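Local coordinates for protein GH26A (Muricauda sp. MAR_2010_75, PDB 6Q75) that probably hydrolyses beta-linked polysaccharides such as beta-mannans, as a glycoside hydrolase of family 26, at residues Y175-G180 with A248-H253; G180-W185 with N219-R224; Y232-F237 with Y261-K266. All coordinates share one frame; numbering follows the deposited sequence.

Contact 1 (Y175-G180 with A248-H253); sequences YHEMNG and ATDVYH
Glu177 and Asp250 bring their carboxylates together at the C-terminal ends of the strands of what is, from their order, a (beta/alpha)8 barrel, the fold of family 26. Glu177 follows strand 170-173, the fourth in chain order, and Asp250 lies near the end of strand 246-251, the sixth. In the first shell, OE2 of Glu177 stands 2.5 Å from OD2 of Asp250, and the two side chains cross nearly at right angles with carboxylate planes 73° apart. The same Asp250 OD2 rests on the aliphatic stem, 3.2 Å from Glu177 CG. Asp250 OD2 also lies at the edge of the His176 ring, near its plane, 4.3 Å from His176 CD2.

The second shell fixes both acids by their other oxygens: Asp250 OD1 takes a hydrogen bond from Asn219 ND2, and Glu177 OE1 one from Trp182 NE1. A bound Tris, probably from the crystallisation liquor, is hydrogen-bonded to Glu177 OE1 and His176 NE2, consistent with a pocket here. Glu177 matches the acid/base position of related barrel glycosidases, and Glu277 on the seventh strand, which touches it, probably corresponds to the nucleophile, consistent with an active site. Glutamate suits its place because the chain runs straight beyond CG (chi2 180°), carrying the carboxylate across to the strand while its backbone opens a type I turn. Gly180 N closes that turn on Glu177 O at 3.0 Å.

Contact 2 (G180-W185 with N219-R224); sequences GVWFWW and NANGPR
The six-membered end of the Trp182 indole butts against the amide of Asn221, and this is the buried, edge-on half of the contact. Trp182 CZ2 lies 3.5 Å from Asn221 OD1 and 3.6 Å from Asn221 CG, with the amide at the ring's edge and the two planes 83° apart. Asn221 is held by the backbone of the next residue: ND2 donates a fairly straight bond (157°) to Gly222 O, 3.0 Å away and close to the amide plane. Gly180 CA lies 3.6 Å above the plane of the Trp182 ring, and a side chain there would run into CZ2, so glycine fits. In the (beta/alpha)8 barrel this joins the loop after strand 170-173 to the end of strand 214-221. Tryptophan suits its place because the wide indole gives NE1 in a hydrogen bond to Glu177 OE1 and its far ring to Asn221 and Arg224. The less direct side is Arg224, partly open to solvent; its long chain, bent at chi2, reaches both the indole and Asp229, which holds NH2 in a salt bridge. That NH2 of Arg224 approaches Trp182 CZ3 obliquely at 3.5 Å, and CH2 of the indole lies over one guanidinium face, the planes 30° apart.

Contact 3 (Y232-F237 with Y261-K266); sequences YDYKDF and YDQLVK
Leu264 sets its CD1 methyl squarely over one face of the Tyr234 ring, a CH-pi contact in which the carbon is 3.8 Å from the ring centroid and only 10° off the ring normal. Leucine suits the place, since its branched end offers a methyl to the flat ring while the two side chains cross at about a right angle. Tyr234 is buried, and its hydroxyl is satisfied by a hydrogen bond with Thr249 OG1.

Van der Waals contact between polar and aromatic groups comes from Gln263. With CG opposite the backbone N (chi1 -158°) and the chain extended beyond it, the amide reaches past the ring: Gln263 OE1 comes within 3.3 Å of Tyr234 CD2, the amide plane turned 43° from that of the ring. These residues join helix 258-268, the outer helix after barrel strand 246-251, to the connection between strands 214-221 and 246-251, which includes a short 3-10 segment at 235-236.

The polar bridge runs through water. One water accepts from Gln263 NE2 at 2.6 Å and from Lys235 N at 3.1 Å, while Asp233 OD1 remains 3.5 Å from Gln263 NE2. A leucine in place of this glutamine would probably leave the water without its side-chain donor and cut the link to the Lys235 backbone.

From the N terminus, 175-180 and 180-185 follow one another through the shared Gly180 in the loop after strand 170-173. Contact 2 closes first, when the chain returns along strand 214-221 to 219-224, and it is nested within the longer loop that contact 1 closes at strand 246-251. Contact 3 opens at 232-237, after contact 2 has closed but before contact 1 has, and ends on helix 258-268; it therefore crosses contact 1 and follows contact 2 in series. Asn179 joins all three, its side chain reaching Asn221 O and its backbone O probably bonding Tyr232 N. Contacts 2 and 1 tie the loop after strand four to strands five and six, contact 3 their connection to the next helix.

Contact 1 (Y175-G180 with A248-H253)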
loop_
_atom_site.group_PDB
_atom_site.type_symbol
_atom_site.label_atom_id
_atom_site.label_comp_id
_atom_site.label_asym_id
_atom_site.label_seq_id
_atom_site.Cartn_x
_atom_site.Cartn_y
_atom_site.Cartn_z
ATOM N N TYR A 175 1.587 3.364 -6.681
ATOM C CA TYR A 175 2.925 3.509 -7.269
ATOM C C TYR A 175 4.005 3.098 -6.263
ATOM O O TYR A 175 4.968 3.824 -6.006
ATOM C CB TYR A 175 3.166 4.921 -7.762
ATOM C CG TYR A 175 2.216 5.354 -8.867
ATOM C CD1 TYR A 175 2.061 4.590 -10.034
ATOM C CD2 TYR A 175 1.486 6.528 -8.753
ATOM C CE1 TYR A 175 1.185 4.992 -11.057
ATOM C CE2 TYR A 175 0.619 6.946 -9.786
ATOM C CZ TYR A 175 0.474 6.165 -10.918
ATOM O OH TYR A 175 -0.392 6.571 -11.927
ATOM N N HIS A 176 3.802 1.930 -5.680
ATOM C CA HIS A 176 4.635 1.424 -4.601
ATOM C C HIS A 176 6.012 0.986 -5.119
ATOM O O HIS A 176 6.231 0.796 -6.320
ATOM C CB HIS A 176 3.938 0.243 -3.924
ATOM C CG HIS A 176 3.687 -0.882 -4.876
ATOM N ND1 HIS A 176 2.848 -0.757 -5.958
ATOM C CD2 HIS A 176 4.227 -2.118 -4.958
ATOM C CE1 HIS A 176 2.849 -1.884 -6.650
ATOM N NE2 HIS A 176 3.674 -2.733 -6.054
ATOM N N GLU A 177 6.958 0.840 -4.188
ATOM C CA GLU A 177 8.337 0.421 -4.523
ATOM C C GLU A 177 8.963 1.358 -5.566
ATOM O O GLU A 177 9.757 0.953 -6.422
ATOM C CB GLU A 177 8.364 -1.047 -4.978
ATOM C CG GLU A 177 7.981 -1.994 -3.808
ATOM C CD GLU A 177 7.975 -3.495 -4.155
ATOM O OE1 GLU A 177 8.334 -3.893 -5.293
ATOM O OE2 GLU A 177 7.639 -4.294 -3.249
ATOM N N MET A 178 8.658 2.647 -5.438
ATOM C CA MET A 178 9.061 3.618 -6.451
ATOM C C MET A 178 10.551 3.911 -6.425
ATOM O O MET A 178 11.065 4.493 -7.391
ATOM C CB MET A 178 8.265 4.912 -6.254
ATOM C CG MET A 178 8.720 5.764 -5.054
ATOM S SD MET A 178 8.368 5.055 -3.420
ATOM C CE MET A 178 6.602 5.194 -3.277
ATOM N N ASN A 179 11.259 3.518 -5.353
ATOM C CA ASN A 179 12.706 3.680 -5.331
ATOM C C ASN A 179 13.411 2.521 -6.016
ATOM O O ASN A 179 14.630 2.583 -6.213
ATOM C CB ASN A 179 13.221 3.856 -3.887
ATOM C CG ASN A 179 12.829 2.704 -2.968
ATOM O OD1 ASN A 179 11.760 2.119 -3.109
ATOM N ND2 ASN A 179 13.714 2.368 -2.016
ATOM N N GLY A 180 12.664 1.492 -6.419
ATOM C CA GLY A 180 13.260 0.386 -7.140
ATOM C C GLY A 180 13.373 0.681 -8.618
ATOM O O GLY A 180 12.741 1.606 -9.154
ATOM N N ALA A 248 5.671 3.696 4.353
ATOM C CA ALA A 248 5.730 2.254 4.467
ATOM C C ALA A 248 6.874 1.742 3.616
ATOM O O ALA A 248 7.364 2.420 2.709
ATOM C CB ALA A 248 4.424 1.589 4.019
ATOM N N THR A 249 7.291 0.524 3.917
ATOM C CA THR A 249 8.311 -0.114 3.098
ATOM C C THR A 249 8.023 -1.606 3.010
ATOM O O THR A 249 7.290 -2.170 3.828
ATOM C CB THR A 249 9.722 0.157 3.636
ATOM O OG1 THR A 249 10.678 -0.175 2.617
ATOM C CG2 THR A 249 9.984 -0.656 4.869
ATOM N N ASP A 250 8.591 -2.231 1.979
ATOM C CA ASP A 250 8.414 -3.646 1.686
ATOM C C ASP A 250 9.697 -4.367 2.058
ATOM O O ASP A 250 10.781 -3.969 1.611
ATOM C CB ASP A 250 8.084 -3.877 0.199
ATOM C CG ASP A 250 6.718 -3.293 -0.187
ATOM O OD1 ASP A 250 5.984 -2.841 0.710
ATOM O OD2 ASP A 250 6.370 -3.296 -1.368
ATOM N N VAL A 251 9.570 -5.407 2.885
ATOM C CA VAL A 251 10.712 -6.128 3.450
ATOM C C VAL A 251 10.493 -7.616 3.206
ATOM O O VAL A 251 9.605 -8.231 3.816
ATOM C CB VAL A 251 10.906 -5.855 4.948
ATOM C CG1 VAL A 251 12.043 -6.767 5.491
ATOM C CG2 VAL A 251 11.233 -4.377 5.185
ATOM N N TYR A 252 11.272 -8.197 2.299
ATOM C CA TYR A 252 11.235 -9.622 2.065
ATOM C C TYR A 252 12.492 -10.257 2.659
ATOM O O TYR A 252 13.413 -9.566 3.096
ATOM C CB TYR A 252 11.123 -9.924 0.561
ATOM C CG TYR A 252 9.728 -9.631 0.072
ATOM C CD1 TYR A 252 8.739 -10.609 0.161
ATOM C CD2 TYR A 252 9.387 -8.377 -0.430
ATOM C CE1 TYR A 252 7.446 -10.355 -0.232
ATOM C CE2 TYR A 252 8.073 -8.111 -0.837
ATOM C CZ TYR A 252 7.117 -9.112 -0.731
ATOM O OH TYR A 252 5.813 -8.906 -1.141
ATOM N N HIS A 253 12.481 -11.580 2.698
ATOM C CA HIS A 253 13.613 -12.399 3.155
ATOM C C HIS A 253 13.992 -12.118 4.603
ATOM O O HIS A 253 15.123 -12.402 5.007
ATOM C CB HIS A 253 14.839 -12.191 2.267
ATOM C CG HIS A 253 14.538 -12.224 0.804
ATOM N ND1 HIS A 253 14.052 -13.347 0.168
ATOM C CD2 HIS A 253 14.670 -11.277 -0.151
ATOM C CE1 HIS A 253 13.886 -13.084 -1.116
ATOM N NE2 HIS A 253 14.262 -11.839 -1.337
#

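Contact 2 (G180-W185 with N219-R224)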
loop_
_atom_site.group_PDB
_atom_site.type_symbol
_atom_site.label_atom_id
_atom_site.label_comp_id
_atom_site.label_asym_id
_atom_site.label_seq_id
_atom_site.Cartn_x
_atom_site.Cartn_y
_atom_site.Cartn_z
ATOM N N GLY A 180 12.664 1.492 -6.419
ATOM C CA GLY A 180 13.260 0.386 -7.140
ATOM C C GLY A 180 13.373 0.681 -8.618
ATOM O O GLY A 180 12.741 1.606 -9.154
ATOM N N VAL A 181 14.185 -0.137 -9.303
ATOM C CA VAL A 181 14.387 0.033 -10.737
ATOM C C VAL A 181 13.444 -0.822 -11.578
ATOM O O VAL A 181 13.452 -0.703 -12.813
ATOM C CB VAL A 181 15.846 -0.268 -11.151
ATOM C CG1 VAL A 181 16.806 0.656 -10.399
ATOM C CG2 VAL A 181 16.206 -1.763 -10.880
ATOM N N TRP A 182 12.578 -1.624 -10.964
ATOM C CA TRP A 182 11.875 -2.641 -11.736
ATOM C C TRP A 182 10.550 -2.183 -12.339
ATOM O O TRP A 182 10.206 -2.631 -13.439
ATOM C CB TRP A 182 11.629 -3.883 -10.876
ATOM C CG TRP A 182 11.238 -3.645 -9.442
ATOM C CD1 TRP A 182 9.965 -3.595 -8.936
ATOM C CD2 TRP A 182 12.124 -3.470 -8.325
ATOM N NE1 TRP A 182 10.008 -3.409 -7.565
ATOM C CE2 TRP A 182 11.319 -3.319 -7.171
ATOM C CE3 TRP A 182 13.514 -3.403 -8.191
ATOM C CZ2 TRP A 182 11.862 -3.110 -5.895
ATOM C CZ3 TRP A 182 14.064 -3.217 -6.918
ATOM C CH2 TRP A 182 13.234 -3.061 -5.788
ATOM N N PHE A 183 9.803 -1.313 -11.670
ATOM C CA PHE A 183 8.538 -0.837 -12.228
ATOM C C PHE A 183 8.767 0.360 -13.141
ATOM O O PHE A 183 9.736 1.103 -12.991
ATOM C CB PHE A 183 7.579 -0.441 -11.097
ATOM C CG PHE A 183 7.061 -1.603 -10.280
ATOM C CD1 PHE A 183 6.554 -2.738 -10.893
ATOM C CD2 PHE A 183 7.075 -1.549 -8.889
ATOM C CE1 PHE A 183 6.058 -3.793 -10.133
ATOM C CE2 PHE A 183 6.611 -2.606 -8.132
ATOM C CZ PHE A 183 6.089 -3.723 -8.745
ATOM N N TRP A 184 7.824 0.585 -14.077
ATOM C CA TRP A 184 8.017 1.694 -15.004
ATOM C C TRP A 184 8.033 3.040 -14.290
ATOM O O TRP A 184 8.645 3.991 -14.781
ATOM C CB TRP A 184 6.945 1.686 -16.106
ATOM C CG TRP A 184 5.523 1.904 -15.664
ATOM C CD1 TRP A 184 4.572 0.949 -15.472
ATOM C CD2 TRP A 184 4.872 3.169 -15.449
ATOM N NE1 TRP A 184 3.372 1.539 -15.110
ATOM C CE2 TRP A 184 3.534 2.899 -15.098
ATOM C CE3 TRP A 184 5.303 4.498 -15.497
ATOM C CZ2 TRP A 184 2.614 3.915 -14.780
ATOM C CZ3 TRP A 184 4.386 5.507 -15.193
ATOM C CH2 TRP A 184 3.059 5.203 -14.835
ATOM N N TRP A 185 7.364 3.154 -13.152
ATOM C CA TRP A 185 7.376 4.393 -12.383
ATOM C C TRP A 185 8.556 4.472 -11.413
ATOM O O TRP A 185 8.639 5.424 -10.623
ATOM C CB TRP A 185 6.056 4.540 -11.618
ATOM C CG TRP A 185 5.815 3.438 -10.623
ATOM C CD1 TRP A 185 6.288 3.373 -9.334
ATOM C CD2 TRP A 185 5.006 2.282 -10.812
ATOM N NE1 TRP A 185 5.849 2.217 -8.724
ATOM C CE2 TRP A 185 5.059 1.531 -9.604
ATOM C CE3 TRP A 185 4.279 1.777 -11.897
ATOM C CZ2 TRP A 185 4.391 0.328 -9.453
ATOM C CZ3 TRP A 185 3.610 0.581 -11.753
ATOM C CH2 TRP A 185 3.678 -0.144 -10.531
ATOM N N ASN A 219 4.696 4.068 -0.120
ATOM C CA ASN A 219 5.171 2.707 0.171
ATOM C C ASN A 219 6.394 2.441 -0.709
ATOM O O ASN A 219 6.249 2.148 -1.901
ATOM C CB ASN A 219 4.051 1.691 -0.107
ATOM C CG ASN A 219 4.308 0.294 0.494
ATOM O OD1 ASN A 219 3.357 -0.453 0.726
ATOM N ND2 ASN A 219 5.580 -0.061 0.736
ATOM N N ALA A 220 7.585 2.508 -0.120
ATOM C CA ALA A 220 8.830 2.282 -0.836
ATOM C C ALA A 220 9.281 0.831 -0.685
ATOM O O ALA A 220 8.578 -0.016 -0.129
ATOM C CB ALA A 220 9.901 3.251 -0.331
ATOM N N ASN A 221 10.464 0.537 -1.217
ATOM C CA ASN A 221 11.146 -0.742 -1.011
ATOM C C ASN A 221 12.359 -0.546 -0.113
ATOM O O ASN A 221 13.008 0.492 -0.149
ATOM C CB ASN A 221 11.617 -1.326 -2.351
ATOM C CG ASN A 221 11.752 -2.851 -2.311
ATOM O OD1 ASN A 221 10.786 -3.557 -2.570
ATOM N ND2 ASN A 221 12.941 -3.347 -1.974
ATOM N N GLY A 222 12.697 -1.559 0.695
ATOM C CA GLY A 222 13.977 -1.509 1.361
ATOM C C GLY A 222 15.114 -1.264 0.377
ATOM O O GLY A 222 15.188 -1.907 -0.679
ATOM N N PRO A 223 16.008 -0.321 0.681
ATOM C CA PRO A 223 17.077 0.011 -0.275
ATOM C C PRO A 223 18.093 -1.111 -0.428
ATOM O O PRO A 223 18.363 -1.861 0.511
ATOM C CB PRO A 223 17.736 1.252 0.333
ATOM C CG PRO A 223 16.680 1.821 1.308
ATOM C CD PRO A 223 15.994 0.589 1.844
ATOM N N ARG A 224 18.683 -1.201 -1.622
ATOM C CA ARG A 224 19.733 -2.192 -1.851
ATOM C C ARG A 224 20.516 -1.804 -3.094
ATOM O O ARG A 224 19.969 -1.187 -4.003
ATOM C CB ARG A 224 19.151 -3.599 -2.029
ATOM C CG ARG A 224 18.282 -3.730 -3.265
ATOM C CD ARG A 224 17.127 -4.619 -2.995
ATOM N NE ARG A 224 16.478 -5.113 -4.206
ATOM C CZ ARG A 224 15.348 -5.799 -4.176
ATOM N NH1 ARG A 224 14.775 -6.038 -3.005
ATOM N NH2 ARG A 224 14.788 -6.237 -5.295
#

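Contact 3 (Y232-F237 with Y261-K266)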
loop_
_atom_site.group_PDB
_atom_site.type_symbol
_atom_site.label_atom_id
_atom_site.label_comp_id
_atom_site.label_asym_id
_atom_site.label_seq_id
_atom_site.Cartn_x
_atom_site.Cartn_y
_atom_site.Cartn_z
ATOM N N TYR A 232 16.846 2.674 -4.385
ATOM C CA TYR A 232 17.661 3.794 -3.961
ATOM C C TYR A 232 17.105 4.409 -2.678
ATOM O O TYR A 232 16.132 3.924 -2.094
ATOM C CB TYR A 232 17.779 4.785 -5.129
ATOM C CG TYR A 232 18.590 4.152 -6.254
ATOM C CD1 TYR A 232 19.947 3.913 -6.088
ATOM C CD2 TYR A 232 17.994 3.747 -7.437
ATOM C CE1 TYR A 232 20.701 3.311 -7.090
ATOM C CE2 TYR A 232 18.739 3.150 -8.447
ATOM C CZ TYR A 232 20.094 2.938 -8.262
ATOM O OH TYR A 232 20.854 2.342 -9.248
ATOM N N ASP A 233 17.756 5.477 -2.222
ATOM C CA ASP A 233 17.431 6.086 -0.939
ATOM C C ASP A 233 15.984 6.565 -0.889
ATOM O O ASP A 233 15.467 7.153 -1.843
ATOM C CB ASP A 233 18.351 7.275 -0.670
ATOM C CG ASP A 233 19.776 6.862 -0.318
ATOM O OD1 ASP A 233 19.982 5.754 0.219
ATOM O OD2 ASP A 233 20.692 7.678 -0.555
ATOM N N TYR A 234 15.353 6.364 0.269
ATOM C CA TYR A 234 13.965 6.774 0.465
ATOM C C TYR A 234 13.750 8.237 0.105
ATOM O O TYR A 234 12.787 8.583 -0.588
ATOM C CB TYR A 234 13.560 6.548 1.923
ATOM C CG TYR A 234 13.451 5.080 2.366
ATOM C CD1 TYR A 234 12.784 4.139 1.586
ATOM C CD2 TYR A 234 13.986 4.662 3.588
ATOM C CE1 TYR A 234 12.635 2.832 2.013
ATOM C CE2 TYR A 234 13.855 3.342 4.025
ATOM C CZ TYR A 234 13.181 2.434 3.225
ATOM O OH TYR A 234 13.036 1.139 3.639
ATOM N N LYS A 235 14.629 9.117 0.596
ATOM C CA LYS A 235 14.371 10.554 0.507
ATOM C C LYS A 235 14.345 11.052 -0.928
ATOM O O LYS A 235 13.680 12.059 -1.205
ATOM C CB LYS A 235 15.420 11.327 1.306
ATOM C CG LYS A 235 16.815 11.282 0.727
ATOM C CD LYS A 235 17.744 12.207 1.485
ATOM C CE LYS A 235 19.198 11.816 1.272
ATOM N N ASP A 236 14.995 10.344 -1.862
ATOM C CA ASP A 236 15.050 10.794 -3.251
ATOM C C ASP A 236 13.715 10.696 -3.975
ATOM O O ASP A 236 13.602 11.178 -5.113
ATOM C CB ASP A 236 16.103 9.996 -4.033
ATOM C CG ASP A 236 17.523 10.336 -3.617
ATOM O OD1 ASP A 236 17.715 11.332 -2.879
ATOM O OD2 ASP A 236 18.457 9.643 -4.084
ATOM N N PHE A 237 12.703 10.096 -3.353
ATOM C CA PHE A 237 11.417 9.897 -4.002
ATOM C C PHE A 237 10.253 10.348 -3.135
ATOM O O PHE A 237 9.104 9.989 -3.431
ATOM C CB PHE A 237 11.249 8.430 -4.385
ATOM C CG PHE A 237 12.419 7.891 -5.155
ATOM C CD1 PHE A 237 13.491 7.321 -4.487
ATOM C CD2 PHE A 237 12.475 8.027 -6.538
ATOM C CE1 PHE A 237 14.580 6.849 -5.190
ATOM C CE2 PHE A 237 13.556 7.554 -7.257
ATOM C CZ PHE A 237 14.621 6.952 -6.580
ATOM N N TYR A 261 15.166 0.759 9.052
ATOM C CA TYR A 261 14.157 1.302 9.964
ATOM C C TYR A 261 14.515 2.721 10.391
ATOM O O TYR A 261 13.671 3.624 10.331
ATOM C CB TYR A 261 14.014 0.376 11.170
ATOM C CG TYR A 261 13.150 0.825 12.337
ATOM C CD1 TYR A 261 11.773 0.640 12.329
ATOM C CD2 TYR A 261 13.735 1.329 13.498
ATOM C CE1 TYR A 261 11.003 1.006 13.448
ATOM C CE2 TYR A 261 12.985 1.686 14.589
ATOM C CZ TYR A 261 11.629 1.513 14.573
ATOM O OH TYR A 261 10.922 1.870 15.700
ATOM N N ASP A 262 15.773 2.948 10.787
ATOM C CA ASP A 262 16.184 4.297 11.199
ATOM C C ASP A 262 16.019 5.316 10.061
ATOM O O ASP A 262 15.595 6.460 10.300
ATOM C CB ASP A 262 17.639 4.277 11.665
ATOM C CG ASP A 262 17.825 3.605 13.013
ATOM O OD1 ASP A 262 16.845 3.459 13.776
ATOM O OD2 ASP A 262 18.974 3.228 13.314
ATOM N N GLN A 263 16.339 4.917 8.823
ATOM C CA GLN A 263 16.171 5.807 7.670
ATOM C C GLN A 263 14.724 6.215 7.459
ATOM O O GLN A 263 14.439 7.389 7.188
ATOM C CB GLN A 263 16.643 5.126 6.381
ATOM C CG GLN A 263 17.035 6.052 5.208
ATOM C CD GLN A 263 17.412 5.275 3.911
ATOM O OE1 GLN A 263 17.257 4.056 3.855
ATOM N NE2 GLN A 263 17.633 6.010 2.819
ATOM N N LEU A 264 13.798 5.274 7.599
ATOM C CA LEU A 264 12.407 5.615 7.338
ATOM C C LEU A 264 11.824 6.436 8.465
ATOM O O LEU A 264 11.041 7.350 8.207
ATOM C CB LEU A 264 11.574 4.354 7.140
ATOM C CG LEU A 264 10.235 4.566 6.447
ATOM C CD1 LEU A 264 10.425 4.977 5.001
ATOM C CD2 LEU A 264 9.443 3.267 6.538
ATOM N N VAL A 265 12.171 6.108 9.712
ATOM C CA VAL A 265 11.705 6.904 10.843
ATOM C C VAL A 265 12.161 8.350 10.697
ATOM O O VAL A 265 11.396 9.294 10.956
ATOM C CB VAL A 265 12.198 6.292 12.171
ATOM C CG1 VAL A 265 11.947 7.264 13.314
ATOM C CG2 VAL A 265 11.506 4.959 12.434
ATOM N N LYS A 266 13.409 8.549 10.262
ATOM C CA LYS A 266 13.938 9.902 10.094
ATOM C C LYS A 266 13.144 10.678 9.052
ATOM O O LYS A 266 12.777 11.838 9.264
ATOM C CB LYS A 266 15.409 9.825 9.681
ATOM C CG LYS A 266 16.074 11.166 9.479
ATOM C CD LYS A 266 17.477 10.995 8.894
ATOM C CE LYS A 266 17.838 12.171 7.990
HETATM O O HOH W 1 16.636 8.373 2.835
#